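Local structure of aminopentol aminotransferase (Sphingopyxis macrogoltabida, 6HBS) at residues Pro353-Cys365 and Ala399-His413. The protein transfers the amino group of aminopentol, the hydrolysed form of fumonisin B1, to pyruvate, using pyridoxal 5'-phosphate as cofactor in the degradation of this toxin. Numbering follows the deposited sequence.
Sequences PDFRIGYAWAAAC and AFSAVLRDFASLQPH
W361 and F400 meet obliquely between two helices: the indole lays NE1 over the centre of the F400 ring, 3.5 Å above its plane, and this buried N-H has no hydrogen-bond partner. With CG anti to the backbone N (chi1 -178°), W361 swings its five-membered ring to A399, whose CB lies 3.6 Å from CD1. Small residues let the helices come near: A364 CB sits 3.8 Å from A399 CB, with A402 beside them. The branched V403 sets CG2 against the W361 backbone, 3.5 Å from its N. I357 meets V403 through CG2 and F407 through CD1, while L410 CD2 closes on A360 CB. Y359 and H413 meet obliquely, CE2 against CB.

Polar bonds gather at the start of helix 356-367. Within 353-365, a salt bridge joins R356 side-on to D354, NE to OD1 and NH2 to OD2 (2.8 Å), holding the guanidinium in place; OD1 also accepts from R356 N, forming an Asx turn. Bent at chi3 (63°), the arginine gives L410 O a bent hydrogen bond from NH1 (2.9 Å), the oxygen tilted from the guanidinium plane, while P412 CD covers one face. A water bridges D354 O and H413 N.

This is helix-helix packing in a class-III aminotransferase chain, away from the cofactor site. The axes of 356-365 and 399-405 approach to 8.5 Å, their directions 132° apart; residues 410-413, after helix 386-405, pass the start of helix 356-367. F349 of strand 346-349 meets W361 edge-to-face, and helix 310-332 touches W361 and F400 through L325 and Q328.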
loop_
_atom_site.group_PDB
_atom_site.type_symbol
_atom_site.label_atom_id
_atom_site.label_comp_id
_atom_site.label_asym_id
_atom_site.label_seq_id
_atom_site.Cartn_x
_atom_site.Cartn_y
_atom_site.Cartn_z
ATOM N N PRO A 353 -20.534 20.741 -22.050
ATOM C CA PRO A 353 -19.364 21.239 -21.329
ATOM C C PRO A 353 -19.502 21.220 -19.798
ATOM O O PRO A 353 -18.474 21.173 -19.110
ATOM C CB PRO A 353 -19.193 22.668 -21.876
ATOM C CG PRO A 353 -20.575 23.058 -22.342
ATOM C CD PRO A 353 -21.200 21.775 -22.853
ATOM N N ASP A 354 -20.727 21.226 -19.253
ATOM C CA ASP A 354 -20.843 21.091 -17.796
ATOM C C ASP A 354 -21.291 19.675 -17.397
ATOM O O ASP A 354 -21.627 19.434 -16.235
ATOM C CB ASP A 354 -21.731 22.164 -17.171
ATOM C CG ASP A 354 -23.171 22.118 -17.631
ATOM O OD1 ASP A 354 -23.557 21.146 -18.327
ATOM O OD2 ASP A 354 -23.897 23.046 -17.252
ATOM N N PHE A 355 -21.301 18.750 -18.362
ATOM C CA PHE A 355 -21.519 17.313 -18.109
ATOM C C PHE A 355 -22.953 17.013 -17.671
ATOM O O PHE A 355 -23.249 15.866 -17.315
ATOM C CB PHE A 355 -20.491 16.759 -17.109
ATOM C CG PHE A 355 -19.145 16.512 -17.740
ATOM C CD1 PHE A 355 -18.261 17.566 -17.944
ATOM C CD2 PHE A 355 -18.776 15.242 -18.164
ATOM C CE1 PHE A 355 -17.041 17.363 -18.566
ATOM C CE2 PHE A 355 -17.549 15.040 -18.776
ATOM C CZ PHE A 355 -16.678 16.095 -18.964
ATOM N N ARG A 356 -23.878 17.971 -17.800
ATOM C CA ARG A 356 -25.262 17.741 -17.317
ATOM C C ARG A 356 -25.952 16.606 -18.104
ATOM O O ARG A 356 -26.760 15.852 -17.507
ATOM C CB ARG A 356 -26.087 19.034 -17.348
ATOM C CG ARG A 356 -26.713 19.362 -18.694
ATOM C CD ARG A 356 -27.557 20.634 -18.674
ATOM N NE ARG A 356 -26.758 21.816 -18.373
ATOM C CZ ARG A 356 -27.253 22.976 -17.942
ATOM N NH1 ARG A 356 -28.547 23.108 -17.701
ATOM N NH2 ARG A 356 -26.448 24.003 -17.752
ATOM N N ILE A 357 -25.642 16.460 -19.403
ATOM C CA ILE A 357 -26.237 15.397 -20.230
ATOM C C ILE A 357 -25.653 14.035 -19.837
ATOM O O ILE A 357 -26.386 13.072 -19.654
ATOM C CB ILE A 357 -26.050 15.626 -21.735
ATOM C CG1 ILE A 357 -26.562 16.999 -22.187
ATOM C CG2 ILE A 357 -26.723 14.508 -22.504
ATOM C CD1 ILE A 357 -26.297 17.277 -23.664
ATOM N N GLY A 358 -24.317 13.969 -19.764
ATOM C CA GLY A 358 -23.593 12.771 -19.409
ATOM C C GLY A 358 -23.993 12.234 -18.044
ATOM O O GLY A 358 -24.109 11.013 -17.867
ATOM N N TYR A 359 -24.149 13.147 -17.088
ATOM C CA TYR A 359 -24.530 12.826 -15.728
ATOM C C TYR A 359 -25.913 12.189 -15.748
ATOM O O TYR A 359 -26.161 11.102 -15.146
ATOM C CB TYR A 359 -24.433 14.069 -14.833
ATOM C CG TYR A 359 -23.089 14.247 -14.177
ATOM C CD1 TYR A 359 -21.905 14.113 -14.891
ATOM C CD2 TYR A 359 -22.988 14.484 -12.816
ATOM C CE1 TYR A 359 -20.666 14.282 -14.278
ATOM C CE2 TYR A 359 -21.756 14.614 -12.183
ATOM C CZ TYR A 359 -20.592 14.534 -12.916
ATOM O OH TYR A 359 -19.384 14.637 -12.292
ATOM N N ALA A 360 -26.821 12.831 -16.488
ATOM C CA ALA A 360 -28.219 12.385 -16.496
ATOM C C ALA A 360 -28.319 10.993 -17.151
ATOM O O ALA A 360 -29.037 10.109 -16.663
ATOM C CB ALA A 360 -29.080 13.419 -17.198
ATOM N N TRP A 361 -27.556 10.781 -18.220
ATOM C CA TRP A 361 -27.552 9.531 -18.969
ATOM C C TRP A 361 -26.980 8.402 -18.102
ATOM O O TRP A 361 -27.537 7.342 -18.058
ATOM C CB TRP A 361 -26.733 9.697 -20.252
ATOM C CG TRP A 361 -26.696 8.481 -21.115
ATOM C CD1 TRP A 361 -27.703 8.011 -21.920
ATOM C CD2 TRP A 361 -25.589 7.578 -21.274
ATOM N NE1 TRP A 361 -27.296 6.867 -22.555
ATOM C CE2 TRP A 361 -26.006 6.570 -22.171
ATOM C CE3 TRP A 361 -24.304 7.499 -20.720
ATOM C CZ2 TRP A 361 -25.161 5.529 -22.559
ATOM C CZ3 TRP A 361 -23.462 6.490 -21.115
ATOM C CH2 TRP A 361 -23.905 5.494 -21.995
ATOM N N ALA A 362 -25.856 8.675 -17.422
ATOM C CA ALA A 362 -25.221 7.679 -16.570
ATOM C C ALA A 362 -26.195 7.285 -15.456
ATOM O O ALA A 362 -26.335 6.117 -15.149
ATOM C CB ALA A 362 -23.889 8.207 -16.023
ATOM N N ALA A 363 -26.899 8.268 -14.878
ATOM C CA ALA A 363 -27.793 7.969 -13.763
ATOM C C ALA A 363 -28.964 7.115 -14.258
ATOM O O ALA A 363 -29.419 6.229 -13.549
ATOM C CB ALA A 363 -28.300 9.227 -13.099
ATOM N N ALA A 364 -29.461 7.426 -15.465
ATOM C CA ALA A 364 -30.599 6.707 -16.060
ATOM C C ALA A 364 -30.182 5.260 -16.347
ATOM O O ALA A 364 -30.970 4.354 -16.218
ATOM C CB ALA A 364 -31.074 7.417 -17.309
ATOM N N CYS A 365 -28.908 5.044 -16.685
ATOM C CA CYS A 365 -28.409 3.678 -16.892
ATOM C C CYS A 365 -28.459 2.840 -15.597
ATOM O O CYS A 365 -28.651 1.620 -15.678
ATOM C CB CYS A 365 -26.990 3.659 -17.428
ATOM S SG CYS A 365 -26.803 4.192 -19.145
ATOM N N ALA A 399 -31.950 4.890 -21.512
ATOM C CA ALA A 399 -31.297 6.009 -20.887
ATOM C C ALA A 399 -31.284 7.202 -21.845
ATOM O O ALA A 399 -31.510 8.334 -21.425
ATOM C CB ALA A 399 -29.904 5.612 -20.426
ATOM N N PHE A 400 -30.976 6.948 -23.118
ATOM C CA PHE A 400 -31.068 7.972 -24.168
ATOM C C PHE A 400 -32.482 8.568 -24.199
ATOM O O PHE A 400 -32.618 9.800 -24.210
ATOM C CB PHE A 400 -30.680 7.405 -25.537
ATOM C CG PHE A 400 -29.197 7.266 -25.784
ATOM C CD1 PHE A 400 -28.383 8.381 -25.902
ATOM C CD2 PHE A 400 -28.619 6.025 -25.947
ATOM C CE1 PHE A 400 -27.016 8.240 -26.108
ATOM C CE2 PHE A 400 -27.260 5.888 -26.171
ATOM C CZ PHE A 400 -26.459 6.994 -26.237
ATOM N N SER A 401 -33.518 7.709 -24.125
ATOM C CA SER A 401 -34.932 8.176 -24.151
ATOM C C SER A 401 -35.193 9.073 -22.947
ATOM O O SER A 401 -35.805 10.125 -23.103
ATOM C CB SER A 401 -35.944 7.047 -24.164
ATOM O OG SER A 401 -35.739 6.208 -25.279
ATOM N N ALA A 402 -34.732 8.641 -21.763
ATOM C CA ALA A 402 -35.005 9.375 -20.530
ATOM C C ALA A 402 -34.333 10.759 -20.570
ATOM O O ALA A 402 -34.877 11.756 -20.065
ATOM C CB ALA A 402 -34.577 8.556 -19.326
ATOM N N VAL A 403 -33.153 10.831 -21.189
ATOM C CA VAL A 403 -32.421 12.093 -21.302
ATOM C C VAL A 403 -33.177 13.047 -22.242
ATOM O O VAL A 403 -33.287 14.241 -21.952
ATOM C CB VAL A 403 -30.970 11.832 -21.752
ATOM C CG1 VAL A 403 -30.329 13.028 -22.428
ATOM C CG2 VAL A 403 -30.130 11.363 -20.572
ATOM N N LEU A 404 -33.691 12.521 -23.354
ATOM C CA LEU A 404 -34.460 13.327 -24.312
ATOM C C LEU A 404 -35.772 13.817 -23.681
ATOM O O LEU A 404 -36.111 14.982 -23.777
ATOM C CB LEU A 404 -34.721 12.504 -25.572
ATOM C CG LEU A 404 -33.482 12.270 -26.435
ATOM C CD1 LEU A 404 -33.792 11.343 -27.605
ATOM C CD2 LEU A 404 -32.891 13.589 -26.921
ATOM N N ARG A 405 -36.475 12.929 -22.987
ATOM C CA ARG A 405 -37.712 13.257 -22.301
ATOM C C ARG A 405 -37.511 14.409 -21.293
ATOM O O ARG A 405 -38.365 15.290 -21.174
ATOM C CB ARG A 405 -38.221 11.974 -21.643
ATOM C CG ARG A 405 -39.545 12.104 -20.911
ATOM C CD ARG A 405 -39.832 10.832 -20.128
ATOM N NE ARG A 405 -38.987 10.713 -18.937
ATOM C CZ ARG A 405 -38.213 9.661 -18.644
ATOM N NH1 ARG A 405 -38.302 8.546 -19.358
ATOM N NH2 ARG A 405 -37.351 9.734 -17.640
ATOM N N ASP A 406 -36.379 14.428 -20.575
ATOM C CA ASP A 406 -36.149 15.381 -19.474
ATOM C C ASP A 406 -35.263 16.566 -19.896
ATOM O O ASP A 406 -34.881 17.398 -19.065
ATOM C CB ASP A 406 -35.518 14.644 -18.292
ATOM C CG ASP A 406 -36.327 13.439 -17.848
ATOM O OD1 ASP A 406 -37.582 13.535 -17.856
ATOM O OD2 ASP A 406 -35.700 12.413 -17.511
ATOM N N PHE A 407 -34.938 16.652 -21.184
ATOM C CA PHE A 407 -33.793 17.429 -21.653
ATOM C C PHE A 407 -33.887 18.898 -21.210
ATOM O O PHE A 407 -32.873 19.526 -20.902
ATOM C CB PHE A 407 -33.695 17.320 -23.174
ATOM C CG PHE A 407 -32.392 17.806 -23.741
ATOM C CD1 PHE A 407 -32.203 19.146 -24.031
ATOM C CD2 PHE A 407 -31.352 16.921 -23.987
ATOM C CE1 PHE A 407 -31.003 19.590 -24.568
ATOM C CE2 PHE A 407 -30.150 17.368 -24.514
ATOM C CZ PHE A 407 -29.980 18.701 -24.809
ATOM N N ALA A 408 -35.105 19.450 -21.213
ATOM C CA ALA A 408 -35.345 20.835 -20.828
ATOM C C ALA A 408 -34.845 21.079 -19.396
ATOM O O ALA A 408 -34.149 22.054 -19.154
ATOM C CB ALA A 408 -36.817 21.165 -20.966
ATOM N N SER A 409 -35.176 20.169 -18.471
ATOM C CA SER A 409 -35.014 20.377 -17.025
ATOM C C SER A 409 -33.626 19.958 -16.504
ATOM O O SER A 409 -33.394 20.033 -15.307
ATOM C CB SER A 409 -36.094 19.641 -16.271
ATOM O OG SER A 409 -35.867 18.242 -16.304
ATOM N N LEU A 410 -32.710 19.521 -17.379
ATOM C CA LEU A 410 -31.396 18.983 -16.942
ATOM C C LEU A 410 -30.596 20.077 -16.236
ATOM O O LEU A 410 -30.550 21.203 -16.708
ATOM C CB LEU A 410 -30.617 18.463 -18.154
ATOM C CG LEU A 410 -31.194 17.216 -18.818
ATOM C CD1 LEU A 410 -30.291 16.742 -19.956
ATOM C CD2 LEU A 410 -31.425 16.120 -17.784
ATOM N N GLN A 411 -29.943 19.706 -15.130
ATOM C CA GLN A 411 -29.155 20.619 -14.291
ATOM C C GLN A 411 -27.730 20.090 -14.170
ATOM O O GLN A 411 -27.545 18.880 -14.080
ATOM C CB GLN A 411 -29.724 20.692 -12.871
ATOM C CG GLN A 411 -31.167 21.161 -12.786
ATOM C CD GLN A 411 -31.227 22.660 -12.644
ATOM O OE1 GLN A 411 -30.796 23.398 -13.529
ATOM N NE2 GLN A 411 -31.749 23.115 -11.515
ATOM N N PRO A 412 -26.691 20.960 -14.076
ATOM C CA PRO A 412 -25.340 20.501 -13.744
ATOM C C PRO A 412 -25.281 20.059 -12.271
ATOM O O PRO A 412 -26.109 20.462 -11.464
ATOM C CB PRO A 412 -24.453 21.736 -14.000
ATOM C CG PRO A 412 -25.393 22.909 -13.777
ATOM C CD PRO A 412 -26.757 22.423 -14.239
ATOM N N HIS A 413 -24.305 19.219 -11.943
ATOM C CA HIS A 413 -24.066 18.787 -10.579
ATOM C C HIS A 413 -23.592 19.977 -9.736
ATOM O O HIS A 413 -22.628 20.632 -10.126
ATOM C CB HIS A 413 -23.038 17.650 -10.624
ATOM C CG HIS A 413 -22.783 17.019 -9.301
ATOM N ND1 HIS A 413 -21.947 17.600 -8.363
ATOM C CD2 HIS A 413 -23.266 15.874 -8.761
ATOM C CE1 HIS A 413 -21.918 16.819 -7.296
ATOM N NE2 HIS A 413 -22.713 15.747 -7.517
HETATM O O HOH W 1 -23.000 17.787 -14.341
#